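PDB 3S52: putative fumarylacetoacetate hydrolase family protein from Yersinia pestis, which is of unproven function but belongs to the fumarylacetoacetate hydrolase family and carries the mixed beta-sheet core of that fold. Local coordinates for residues Ile74-Leu79 with Ala97-Ala102; Leu152-Glu157 with Ser203-Lys208. All coordinates share one frame; numbering follows the deposited sequence.

Contact 1. Residues Ile74-Leu79 with Ala97-Ala102; sequences IELAVL and AGYGVA
Strands Ile-74 to Leu-79 and Ala-97 to Ala-102 run antiparallel, their axes 4.4 Å apart at closest, and six backbone hydrogen bonds join Glu-75 with Ala-102, Ala-77 with Gly-100, and Leu-79 with Gly-98 and Ala-97. The bond from Ala-77 N to Gly-100 O is nearly straight at the hydrogen, yet the donor stands 52° out of the carbonyl plane. On the face that carries Leu-76, Val-78, Tyr-99 and Val-101, Val-78 and Tyr-99 lie side by side; CG2 of Val-78 meets the ring edge, 3.8 Å from Tyr-99 CD1. Leu-76, its CG anti to the backbone N (chi1 177°), brings CD1 to within 3.4 Å of Gly-100 O. At the Ile-74 end, CG1 of Ile-74 packs 3.6 Å from Val-101 CG2. On the other face Ala-77 CB and Ala-102 CB are 4.4 Å apart; Gly-100, directly opposite Ala-77, adds no side chain, and Leu-191 and Ile-133 pack against both alanines. Glu-75 turns its carboxylate away from Ala-97 to Ala-102; OE1 accepts a hydrogen bond from Gly-193 N, while OE2 lies close to Asp-104 OD2. The six bonds satisfy buried main-chain groups, leaving apolar side chains on both faces to pack against neighbouring strands.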
loop_
_atom_site.group_PDB
_atom_site.type_symbol
_atom_site.label_atom_id
_atom_site.label_comp_id
_atom_site.label_asym_id
_atom_site.label_seq_id
_atom_site.Cartn_x
_atom_site.Cartn_y
_atom_site.Cartn_z
ATOM N N ILE A 74 -7.167 17.615 1.626
ATOM C CA ILE A 74 -7.237 17.618 3.088
ATOM C C ILE A 74 -8.254 16.562 3.540
ATOM O O ILE A 74 -9.261 16.335 2.861
ATOM C CB ILE A 74 -7.588 19.026 3.660
ATOM C CG1 ILE A 74 -7.392 19.055 5.175
ATOM C CG2 ILE A 74 -9.013 19.408 3.328
ATOM C CD1 ILE A 74 -7.706 20.408 5.811
ATOM N N GLU A 75 -7.963 15.891 4.654
ATOM C CA GLU A 75 -8.784 14.770 5.111
ATOM C C GLU A 75 -8.674 14.582 6.605
ATOM O O GLU A 75 -7.623 14.847 7.197
ATOM C CB GLU A 75 -8.366 13.452 4.402
ATOM C CG GLU A 75 -8.224 13.589 2.875
ATOM C CD GLU A 75 -8.267 12.268 2.118
ATOM O OE1 GLU A 75 -8.532 11.223 2.746
ATOM O OE2 GLU A 75 -8.042 12.277 0.878
ATOM N N LEU A 76 -9.761 14.111 7.205
ATOM C CA LEU A 76 -9.747 13.687 8.598
ATOM C C LEU A 76 -8.993 12.359 8.686
ATOM O O LEU A 76 -9.278 11.423 7.920
ATOM C CB LEU A 76 -11.182 13.516 9.124
ATOM C CG LEU A 76 -11.223 12.991 10.560
ATOM C CD1 LEU A 76 -10.808 14.078 11.525
ATOM C CD2 LEU A 76 -12.611 12.449 10.914
ATOM N N ALA A 77 -8.009 12.288 9.581
ATOM C CA ALA A 77 -7.270 11.035 9.790
ATOM C C ALA A 77 -7.685 10.424 11.129
ATOM O O ALA A 77 -7.843 11.136 12.113
ATOM C CB ALA A 77 -5.754 11.292 9.782
ATOM N N VAL A 78 -7.851 9.108 11.156
ATOM C CA VAL A 78 -8.285 8.396 12.346
ATOM C C VAL A 78 -7.181 7.420 12.733
ATOM O O VAL A 78 -6.694 6.666 11.892
ATOM C CB VAL A 78 -9.570 7.608 12.055
ATOM C CG1 VAL A 78 -10.055 6.878 13.286
ATOM C CG2 VAL A 78 -10.643 8.536 11.494
ATOM N N LEU A 79 -6.771 7.459 13.994
ATOM C CA LEU A 79 -5.735 6.566 14.505
ATOM C C LEU A 79 -6.378 5.353 15.162
ATOM O O LEU A 79 -7.219 5.489 16.060
ATOM C CB LEU A 79 -4.851 7.312 15.519
ATOM C CG LEU A 79 -3.688 6.569 16.203
ATOM C CD1 LEU A 79 -2.672 6.054 15.207
ATOM C CD2 LEU A 79 -3.004 7.463 17.231
ATOM N N ALA A 97 -8.347 5.510 18.572
ATOM C CA ALA A 97 -7.487 6.188 19.549
ATOM C C ALA A 97 -7.533 7.719 19.516
ATOM O O ALA A 97 -7.474 8.372 20.546
ATOM C CB ALA A 97 -6.053 5.680 19.466
ATOM N N GLY A 98 -7.609 8.302 18.332
ATOM C CA GLY A 98 -7.575 9.750 18.239
ATOM C C GLY A 98 -7.809 10.221 16.824
ATOM O O GLY A 98 -7.900 9.414 15.895
ATOM N N TYR A 99 -7.907 11.528 16.653
ATOM C CA TYR A 99 -8.144 12.061 15.329
ATOM C C TYR A 99 -7.118 13.119 14.941
ATOM O O TYR A 99 -6.585 13.824 15.789
ATOM C CB TYR A 99 -9.547 12.650 15.260
ATOM C CG TYR A 99 -10.643 11.649 15.535
ATOM C CD1 TYR A 99 -11.070 10.780 14.548
ATOM C CD2 TYR A 99 -11.262 11.589 16.781
ATOM C CE1 TYR A 99 -12.085 9.864 14.787
ATOM C CE2 TYR A 99 -12.273 10.676 17.034
ATOM C CZ TYR A 99 -12.683 9.820 16.025
ATOM O OH TYR A 99 -13.681 8.905 16.248
ATOM N N GLY A 100 -6.881 13.252 13.643
ATOM C CA GLY A 100 -5.865 14.151 13.144
ATOM C C GLY A 100 -6.285 14.649 11.776
ATOM O O GLY A 100 -7.389 14.364 11.315
ATOM N N VAL A 101 -5.423 15.438 11.154
ATOM C CA VAL A 101 -5.710 15.936 9.827
ATOM C C VAL A 101 -4.507 15.672 8.938
ATOM O O VAL A 101 -3.360 15.882 9.349
ATOM C CB VAL A 101 -6.094 17.427 9.842
ATOM C CG1 VAL A 101 -4.961 18.276 10.432
ATOM C CG2 VAL A 101 -6.468 17.899 8.434
ATOM N N ALA A 102 -4.769 15.173 7.731
ATOM C CA ALA A 102 -3.699 14.888 6.785
ATOM C C ALA A 102 -3.954 15.536 5.430
ATOM O O ALA A 102 -5.060 16.003 5.142
ATOM C CB ALA A 102 -3.529 13.374 6.613
#

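Contact 2. Residues Leu152-Glu157 with Ser203-Lys208; sequences LTINGE and SGDMLK
Asn-155 and Asp-205 each hold CG anti to the carbonyl carbon (chi1 -54° and -73°), which brings amide and carboxylate together where one strand of a four-stranded antiparallel sheet ends and its neighbour begins. The first strand leaves through a type I' beta turn, Ile-154 to Glu-157, the tight turn of a beta hairpin, with Asn-155 and Gly-156 at its corners, both at positive phi. The Asn-155 amide works at both ends: OD1 accepts the backbone N-H of Met-206 (a selenomethionine) at 2.9 Å, and its NH2 turns to Asp-205. Two bonds thus fix the rotation of the amide, and with Asn-155 N bonded to Met-206 O the turn is tied to the neighbouring strand. The other carboxylate oxygen of Asp-205 accepts Gln-202 N. Thr-153 and Lys-208 exchange two backbone bonds, and Lys-208 NZ reaches Asn-217 on the next strand. On the face shared by Ile-154 and Leu-207, the two side chains run alongside each other, CG1 of Ile-154 being 3.9 Å from Leu-207 CD1, while Leu-152 crosses Leu-207 obliquely and His-72 touches Leu-152 and Ile-154. Asn-155 ND2 hydrogen-bonds to Asp-205 OD1 at 3.0 Å from above the carboxylate plane, the two planes 77° apart.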
loop_
_atom_site.group_PDB
_atom_site.type_symbol
_atom_site.label_atom_id
_atom_site.label_comp_id
_atom_site.label_asym_id
_atom_site.label_seq_id
_atom_site.Cartn_x
_atom_site.Cartn_y
_atom_site.Cartn_z
ATOM N N LEU A 152 -8.379 24.317 4.579
ATOM C CA LEU A 152 -7.022 24.440 4.093
ATOM C C LEU A 152 -6.964 25.779 3.430
ATOM O O LEU A 152 -7.766 26.054 2.550
ATOM C CB LEU A 152 -6.710 23.361 3.059
ATOM C CG LEU A 152 -5.380 23.536 2.322
ATOM C CD1 LEU A 152 -4.222 23.508 3.329
ATOM C CD2 LEU A 152 -5.195 22.462 1.264
ATOM N N THR A 153 -6.039 26.610 3.893
ATOM C CA THR A 153 -5.801 27.931 3.339
ATOM C C THR A 153 -4.405 27.897 2.735
ATOM O O THR A 153 -3.463 27.441 3.374
ATOM C CB THR A 153 -5.852 29.006 4.449
ATOM O OG1 THR A 153 -7.177 29.070 4.991
ATOM C CG2 THR A 153 -5.490 30.356 3.916
ATOM N N ILE A 154 -4.283 28.336 1.488
ATOM C CA ILE A 154 -2.990 28.399 0.832
ATOM C C ILE A 154 -2.725 29.830 0.380
ATOM O O ILE A 154 -3.527 30.415 -0.357
ATOM C CB ILE A 154 -2.918 27.425 -0.355
ATOM C CG1 ILE A 154 -2.957 25.982 0.149
ATOM C CG2 ILE A 154 -1.643 27.627 -1.148
ATOM C CD1 ILE A 154 -2.821 24.962 -0.954
ATOM N N ASN A 155 -1.611 30.381 0.851
ATOM C CA ASN A 155 -1.235 31.772 0.599
ATOM C C ASN A 155 -2.387 32.713 0.913
ATOM O O ASN A 155 -2.718 33.596 0.123
ATOM C CB ASN A 155 -0.744 31.974 -0.848
ATOM C CG ASN A 155 0.381 31.024 -1.229
ATOM O OD1 ASN A 155 1.239 30.678 -0.406
ATOM N ND2 ASN A 155 0.392 30.608 -2.491
ATOM N N GLY A 156 -3.008 32.511 2.071
ATOM C CA GLY A 156 -4.064 33.399 2.538
ATOM C C GLY A 156 -5.424 33.221 1.885
ATOM O O GLY A 156 -6.366 33.940 2.214
ATOM N N GLU A 157 -5.537 32.262 0.968
ATOM C CA GLU A 157 -6.791 32.022 0.257
ATOM C C GLU A 157 -7.381 30.656 0.609
ATOM O O GLU A 157 -6.696 29.634 0.533
ATOM C CB GLU A 157 -6.552 32.081 -1.251
ATOM C CG GLU A 157 -7.777 31.708 -2.062
ATOM C CD GLU A 157 -7.462 31.418 -3.521
ATOM O OE1 GLU A 157 -6.387 31.832 -4.002
ATOM O OE2 GLU A 157 -8.296 30.768 -4.186
ATOM N N SER A 203 6.199 24.770 -4.847
ATOM C CA SER A 203 7.240 25.151 -3.923
ATOM C C SER A 203 7.070 26.622 -3.524
ATOM O O SER A 203 6.882 27.494 -4.372
ATOM C CB SER A 203 8.605 24.905 -4.566
ATOM O OG SER A 203 9.602 24.839 -3.569
ATOM N N GLY A 204 7.104 26.893 -2.225
ATOM C CA GLY A 204 6.984 28.261 -1.737
ATOM C C GLY A 204 5.611 28.605 -1.172
ATOM O O GLY A 204 5.454 29.620 -0.511
ATOM N N ASP A 205 4.612 27.770 -1.429
ATOM C CA ASP A 205 3.280 28.028 -0.889
ATOM C C ASP A 205 3.296 27.892 0.622
ATOM O O ASP A 205 4.008 27.049 1.169
ATOM C CB ASP A 205 2.253 27.050 -1.444
ATOM C CG ASP A 205 1.891 27.328 -2.895
ATOM O OD1 ASP A 205 2.233 28.408 -3.429
ATOM O OD2 ASP A 205 1.238 26.453 -3.491
HETATM N N MSE A 206 2.514 28.737 1.282
HETATM C CA MSE A 206 2.299 28.655 2.718
HETATM C C MSE A 206 0.942 28.025 2.975
HETATM O O MSE A 206 -0.066 28.434 2.395
HETATM C CB MSE A 206 2.308 30.048 3.329
HETATM C CG MSE A 206 3.684 30.611 3.610
HETATM SE SE MSE A 206 3.515 32.442 4.253
HETATM C CE MSE A 206 2.027 32.224 5.489
ATOM N N LEU A 207 0.915 27.040 3.859
ATOM C CA LEU A 207 -0.315 26.343 4.162
ATOM C C LEU A 207 -0.752 26.632 5.583
ATOM O O LEU A 207 0.056 26.585 6.506
ATOM C CB LEU A 207 -0.111 24.843 4.002
ATOM C CG LEU A 207 -0.296 24.238 2.615
ATOM C CD1 LEU A 207 0.570 24.956 1.595
ATOM C CD2 LEU A 207 0.013 22.745 2.660
ATOM N N LYS A 208 -2.030 26.932 5.759
ATOM C CA LYS A 208 -2.607 26.947 7.103
ATOM C C LYS A 208 -3.705 25.908 7.122
ATOM O O LYS A 208 -4.628 25.963 6.306
ATOM C CB LYS A 208 -3.180 28.318 7.460
ATOM C CG LYS A 208 -3.935 28.310 8.780
ATOM C CD LYS A 208 -4.594 29.645 9.069
ATOM C CE LYS A 208 -3.625 30.791 8.857
ATOM N NZ LYS A 208 -2.358 30.596 9.615
#

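The centres of contacts 1 and 2 lie about 20 Å apart, contact 1 in the mixed sheet nearer the centre of the folded chain, contact 2 toward the periphery in the four-stranded antiparallel sheet. Contact 1 is complete in the sequence before contact 2 begins, yet the two sheets pack on each other: Ile-74 CD1 of contact 1 is 4.2 Å from Leu-152 N of contact 2. Strand 206-211, begun in contact 2, continues to Ile-209 and Leu-211, which touch side chains of contact 1, while Gln-160, which touches Leu-152, accepts a hydrogen bond from Ile-74 N. A bound sulfate, probably from the crystallisation liquor, lies about 6 Å from the Glu-75 side chain in contact 1.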